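Local structure of long form salivary protein D7L1 (Aedes aegypti, 3DXL) at residues K144-F156 / A263-A275. The protein binds and sequesters biogenic amines and leukotrienes of the vertebrate host, modulating blood feeding by the female mosquito. Sequence-based numbering, arbitrary orientation.
Sequences KDIRQKKQSYFEF and AFDYREVRSQIYA
Ser-152 OG donates to Glu-268 OE2 at 2.6 Å, on its anti lone pair, and accepts from Glu-155 N. A small hydroxyl suits this N-cap because it closes the first turn of helix 153-161 and still reaches across. Gln-272 NE2 meets the same oxygen on its syn side, tilted from the carboxylate plane, and a water shared with Glu-155 is a third donor. Together they would probably stabilise negative charge there, which nearby Glu-155 would oppose. Phe-154 offers one face to the glutamate's methylenes (CH-pi, CB 3.7 Å from the ring centroid) and its edge to the face of Phe-264, a T-shaped pair with planes at 68°. Ser-271 OG accepts from Tyr-153 N and donates to Glu-268 O in its own helix. Arg-147, bent at chi2 (-96°), lays its flat cation over the Tyr-274 ring, planes 9° apart, a cation-pi stack, and still has N-H groups for carbonyls: NE bonds Gln-151 O (2.8 Å) and NH1, weakly, Ser-271 O (2.9 Å). Tyr-274 OH bonds to Glu-7. Glu-268 and Asp-265 bind noradrenaline, so the contact forms part of the biogenic-amine pocket wall of this odorant-binding-protein fold, Ser-152 and Gln-272 positioning Glu-268 from the second shell. It joins the loop into helix 153-161, and its first turn, to the C-terminal part of helix 257-271 and what follows; helix 6-20 packs on Arg-147 and Tyr-274, helix 184-196 on Phe-154 and Phe-264.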
# COMPACT_ATOMS: atom_id res chain seq x y z
N LYS A 144 10.66 6.56 13.53
CA LYS A 144 11.08 7.10 12.22
C LYS A 144 11.37 6.02 11.17
O LYS A 144 11.52 6.33 9.99
CB LYS A 144 12.34 7.96 12.40
CG LYS A 144 13.59 7.13 12.75
CD LYS A 144 14.86 7.95 12.94
CE LYS A 144 16.06 7.05 13.25
NZ LYS A 144 16.26 5.96 12.25
N ASP A 145 11.46 4.75 11.59
CA ASP A 145 11.82 3.69 10.66
C ASP A 145 10.65 3.10 9.87
O ASP A 145 10.87 2.27 8.99
CB ASP A 145 12.60 2.58 11.36
CG ASP A 145 13.89 3.08 11.96
OD1 ASP A 145 14.56 3.95 11.35
OD2 ASP A 145 14.23 2.62 13.06
N ILE A 146 9.43 3.52 10.19
CA ILE A 146 8.25 3.11 9.43
C ILE A 146 7.43 4.36 9.15
O ILE A 146 7.41 5.30 9.95
CB ILE A 146 7.41 2.05 10.20
CG1 ILE A 146 6.40 1.37 9.26
CG2 ILE A 146 6.74 2.67 11.42
CD1 ILE A 146 5.62 0.24 9.90
N ARG A 147 6.75 4.38 8.01
CA ARG A 147 5.80 5.45 7.78
C ARG A 147 4.70 5.35 8.86
O ARG A 147 4.09 4.29 9.07
CB ARG A 147 5.20 5.35 6.39
CG ARG A 147 4.13 6.37 6.07
CD ARG A 147 2.73 5.81 6.30
NE ARG A 147 1.73 6.84 6.01
CZ ARG A 147 0.45 6.77 6.35
NH1 ARG A 147 -0.37 7.76 6.05
NH2 ARG A 147 -0.02 5.68 6.98
N GLN A 148 4.44 6.46 9.54
CA GLN A 148 3.48 6.52 10.65
C GLN A 148 2.10 6.87 10.13
O GLN A 148 1.94 7.41 9.03
CB GLN A 148 3.93 7.55 11.68
CG GLN A 148 5.23 7.22 12.38
CD GLN A 148 5.07 6.17 13.47
OE1 GLN A 148 4.03 6.10 14.14
NE2 GLN A 148 6.10 5.36 13.65
N LYS A 149 1.07 6.54 10.91
CA LYS A 149 -0.27 6.94 10.52
C LYS A 149 -0.33 8.45 10.34
O LYS A 149 0.25 9.21 11.12
CB LYS A 149 -1.30 6.47 11.55
CG LYS A 149 -1.38 4.95 11.64
CD LYS A 149 -2.44 4.47 12.62
CE LYS A 149 -3.79 4.39 11.96
NZ LYS A 149 -4.76 3.74 12.87
N LYS A 150 -1.01 8.88 9.28
CA LYS A 150 -1.21 10.29 8.94
C LYS A 150 0.07 11.00 8.46
O LYS A 150 0.11 12.23 8.39
CB LYS A 150 -1.88 11.06 10.09
CG LYS A 150 -3.18 10.45 10.62
CD LYS A 150 -4.33 10.53 9.61
CE LYS A 150 -4.82 11.97 9.38
NZ LYS A 150 -5.34 12.65 10.61
N GLN A 151 1.09 10.22 8.11
CA GLN A 151 2.34 10.79 7.61
C GLN A 151 2.45 10.61 6.09
O GLN A 151 2.29 9.52 5.57
CB GLN A 151 3.55 10.15 8.31
CG GLN A 151 4.88 10.74 7.85
CD GLN A 151 6.08 10.11 8.52
OE1 GLN A 151 6.07 8.92 8.88
NE2 GLN A 151 7.15 10.90 8.66
N SER A 152 2.75 11.69 5.38
CA SER A 152 3.08 11.57 3.96
C SER A 152 4.15 10.50 3.77
O SER A 152 5.18 10.52 4.45
CB SER A 152 3.65 12.89 3.47
OG SER A 152 4.27 12.73 2.21
N TYR A 153 3.93 9.56 2.85
CA TYR A 153 4.96 8.56 2.61
C TYR A 153 6.24 9.20 2.08
O TYR A 153 7.35 8.78 2.39
CB TYR A 153 4.49 7.42 1.69
CG TYR A 153 5.24 6.13 1.99
CD1 TYR A 153 4.65 5.13 2.76
CD2 TYR A 153 6.56 5.94 1.56
CE1 TYR A 153 5.35 3.98 3.08
CE2 TYR A 153 7.26 4.80 1.87
CZ TYR A 153 6.65 3.81 2.64
OH TYR A 153 7.35 2.67 2.97
N PHE A 154 6.08 10.22 1.24
CA PHE A 154 7.23 10.95 0.70
C PHE A 154 8.05 11.56 1.84
O PHE A 154 9.28 11.47 1.83
CB PHE A 154 6.78 12.05 -0.27
CG PHE A 154 6.28 11.54 -1.61
CD1 PHE A 154 6.78 12.10 -2.78
CD2 PHE A 154 5.29 10.57 -1.72
CE1 PHE A 154 6.34 11.69 -4.03
CE2 PHE A 154 4.83 10.15 -2.99
CZ PHE A 154 5.36 10.72 -4.14
N GLU A 155 7.38 12.19 2.80
CA GLU A 155 8.08 12.77 3.95
C GLU A 155 8.79 11.72 4.78
O GLU A 155 9.89 11.96 5.26
CB GLU A 155 7.14 13.60 4.79
CG GLU A 155 6.70 14.84 4.06
CD GLU A 155 5.85 15.75 4.89
OE1 GLU A 155 5.66 15.51 6.10
OE2 GLU A 155 5.36 16.74 4.30
N PHE A 156 8.16 10.56 4.97
CA PHE A 156 8.83 9.45 5.67
C PHE A 156 10.18 9.14 5.02
O PHE A 156 11.19 9.04 5.71
CB PHE A 156 7.92 8.21 5.70
CG PHE A 156 8.67 6.91 5.90
CD1 PHE A 156 9.26 6.61 7.13
CD2 PHE A 156 8.82 6.02 4.85
CE1 PHE A 156 9.98 5.43 7.29
CE2 PHE A 156 9.54 4.83 5.01
CZ PHE A 156 10.12 4.55 6.23
N ALA A 263 0.03 13.31 -11.41
CA ALA A 263 -0.42 12.08 -10.77
C ALA A 263 0.36 11.79 -9.48
O ALA A 263 -0.21 11.40 -8.46
CB ALA A 263 -0.29 10.93 -11.73
N PHE A 264 1.67 11.98 -9.55
CA PHE A 264 2.59 11.69 -8.44
C PHE A 264 2.35 12.68 -7.30
O PHE A 264 2.33 12.30 -6.14
CB PHE A 264 4.02 11.82 -8.98
CG PHE A 264 5.07 10.98 -8.28
CD1 PHE A 264 5.00 9.59 -8.28
CD2 PHE A 264 6.21 11.58 -7.73
CE1 PHE A 264 6.02 8.83 -7.72
CE2 PHE A 264 7.23 10.81 -7.16
CZ PHE A 264 7.12 9.44 -7.16
N ASP A 265 2.14 13.95 -7.65
CA ASP A 265 1.81 14.96 -6.64
C ASP A 265 0.53 14.59 -5.90
O ASP A 265 0.46 14.68 -4.67
CB ASP A 265 1.61 16.35 -7.27
CG ASP A 265 2.92 17.04 -7.64
OD1 ASP A 265 4.02 16.55 -7.33
OD2 ASP A 265 2.80 18.11 -8.27
N TYR A 266 -0.50 14.18 -6.63
CA TYR A 266 -1.76 13.84 -5.98
C TYR A 266 -1.62 12.56 -5.14
O TYR A 266 -2.21 12.45 -4.06
CB TYR A 266 -2.89 13.71 -7.00
CG TYR A 266 -4.28 13.57 -6.40
CD1 TYR A 266 -4.69 14.36 -5.32
CD2 TYR A 266 -5.20 12.68 -6.95
CE1 TYR A 266 -5.97 14.24 -4.80
CE2 TYR A 266 -6.49 12.56 -6.44
CZ TYR A 266 -6.86 13.35 -5.37
OH TYR A 266 -8.13 13.26 -4.85
N ARG A 267 -0.81 11.61 -5.62
CA ARG A 267 -0.52 10.43 -4.82
C ARG A 267 0.15 10.81 -3.50
O ARG A 267 -0.18 10.23 -2.46
CB ARG A 267 0.32 9.42 -5.59
CG ARG A 267 0.62 8.14 -4.79
CD ARG A 267 -0.65 7.46 -4.28
NE ARG A 267 -0.43 6.21 -3.56
CZ ARG A 267 -0.32 5.02 -4.14
NH1 ARG A 267 -0.36 4.90 -5.47
NH2 ARG A 267 -0.18 3.93 -3.38
N GLU A 268 1.08 11.76 -3.53
CA GLU A 268 1.71 12.19 -2.28
C GLU A 268 0.66 12.70 -1.29
O GLU A 268 0.70 12.38 -0.10
CB GLU A 268 2.78 13.26 -2.53
CG GLU A 268 3.58 13.66 -1.27
CD GLU A 268 2.88 14.69 -0.36
OE1 GLU A 268 2.13 15.54 -0.88
OE2 GLU A 268 3.10 14.65 0.87
N VAL A 269 -0.27 13.51 -1.78
CA VAL A 269 -1.34 14.05 -0.95
C VAL A 269 -2.16 12.92 -0.33
O VAL A 269 -2.42 12.90 0.88
CB VAL A 269 -2.24 15.01 -1.76
CG1 VAL A 269 -3.49 15.39 -0.97
CG2 VAL A 269 -1.47 16.27 -2.14
N ARG A 270 -2.56 11.96 -1.16
CA ARG A 270 -3.39 10.86 -0.68
C ARG A 270 -2.61 9.93 0.24
O ARG A 270 -3.21 9.28 1.12
CB ARG A 270 -4.02 10.12 -1.86
CG ARG A 270 -5.05 10.99 -2.57
CD ARG A 270 -5.79 10.27 -3.67
NE ARG A 270 -4.93 10.09 -4.83
CZ ARG A 270 -4.36 8.94 -5.19
NH1 ARG A 270 -4.58 7.83 -4.48
NH2 ARG A 270 -3.57 8.89 -6.26
N SER A 271 -1.28 9.87 0.10
CA SER A 271 -0.46 9.02 0.98
C SER A 271 -0.44 9.54 2.41
O SER A 271 -0.06 8.81 3.33
CB SER A 271 0.97 8.86 0.47
OG SER A 271 1.78 9.98 0.80
N GLN A 272 -0.84 10.80 2.61
CA GLN A 272 -0.87 11.37 3.95
C GLN A 272 -1.98 10.79 4.81
O GLN A 272 -1.90 10.88 6.04
CB GLN A 272 -1.06 12.88 3.88
CG GLN A 272 0.05 13.61 3.13
CD GLN A 272 -0.25 15.08 2.88
OE1 GLN A 272 -1.27 15.61 3.31
NE2 GLN A 272 0.65 15.74 2.16
N ILE A 273 -3.02 10.25 4.19
CA ILE A 273 -4.16 9.68 4.91
C ILE A 273 -4.59 8.46 4.11
O ILE A 273 -5.23 8.59 3.06
CB ILE A 273 -5.36 10.67 5.00
CG1 ILE A 273 -4.92 12.07 5.48
CG2 ILE A 273 -6.46 10.09 5.91
CD1 ILE A 273 -5.99 13.13 5.33
N TYR A 274 -4.27 7.27 4.59
CA TYR A 274 -4.58 6.09 3.81
C TYR A 274 -6.09 5.94 3.57
O TYR A 274 -6.50 5.53 2.49
CB TYR A 274 -3.97 4.83 4.44
CG TYR A 274 -2.49 4.64 4.14
CD1 TYR A 274 -1.69 5.69 3.65
CD2 TYR A 274 -1.88 3.41 4.36
CE1 TYR A 274 -0.35 5.49 3.37
CE2 TYR A 274 -0.54 3.21 4.10
CZ TYR A 274 0.23 4.27 3.61
OH TYR A 274 1.57 4.08 3.34
N ALA A 275 -6.90 6.37 4.54
CA ALA A 275 -8.36 6.40 4.41
C ALA A 275 -8.91 7.64 3.69
O ALA A 275 -10.10 7.94 3.81
CB ALA A 275 -9.01 6.25 5.79
O HOH W 1 5.19 16.55 1.45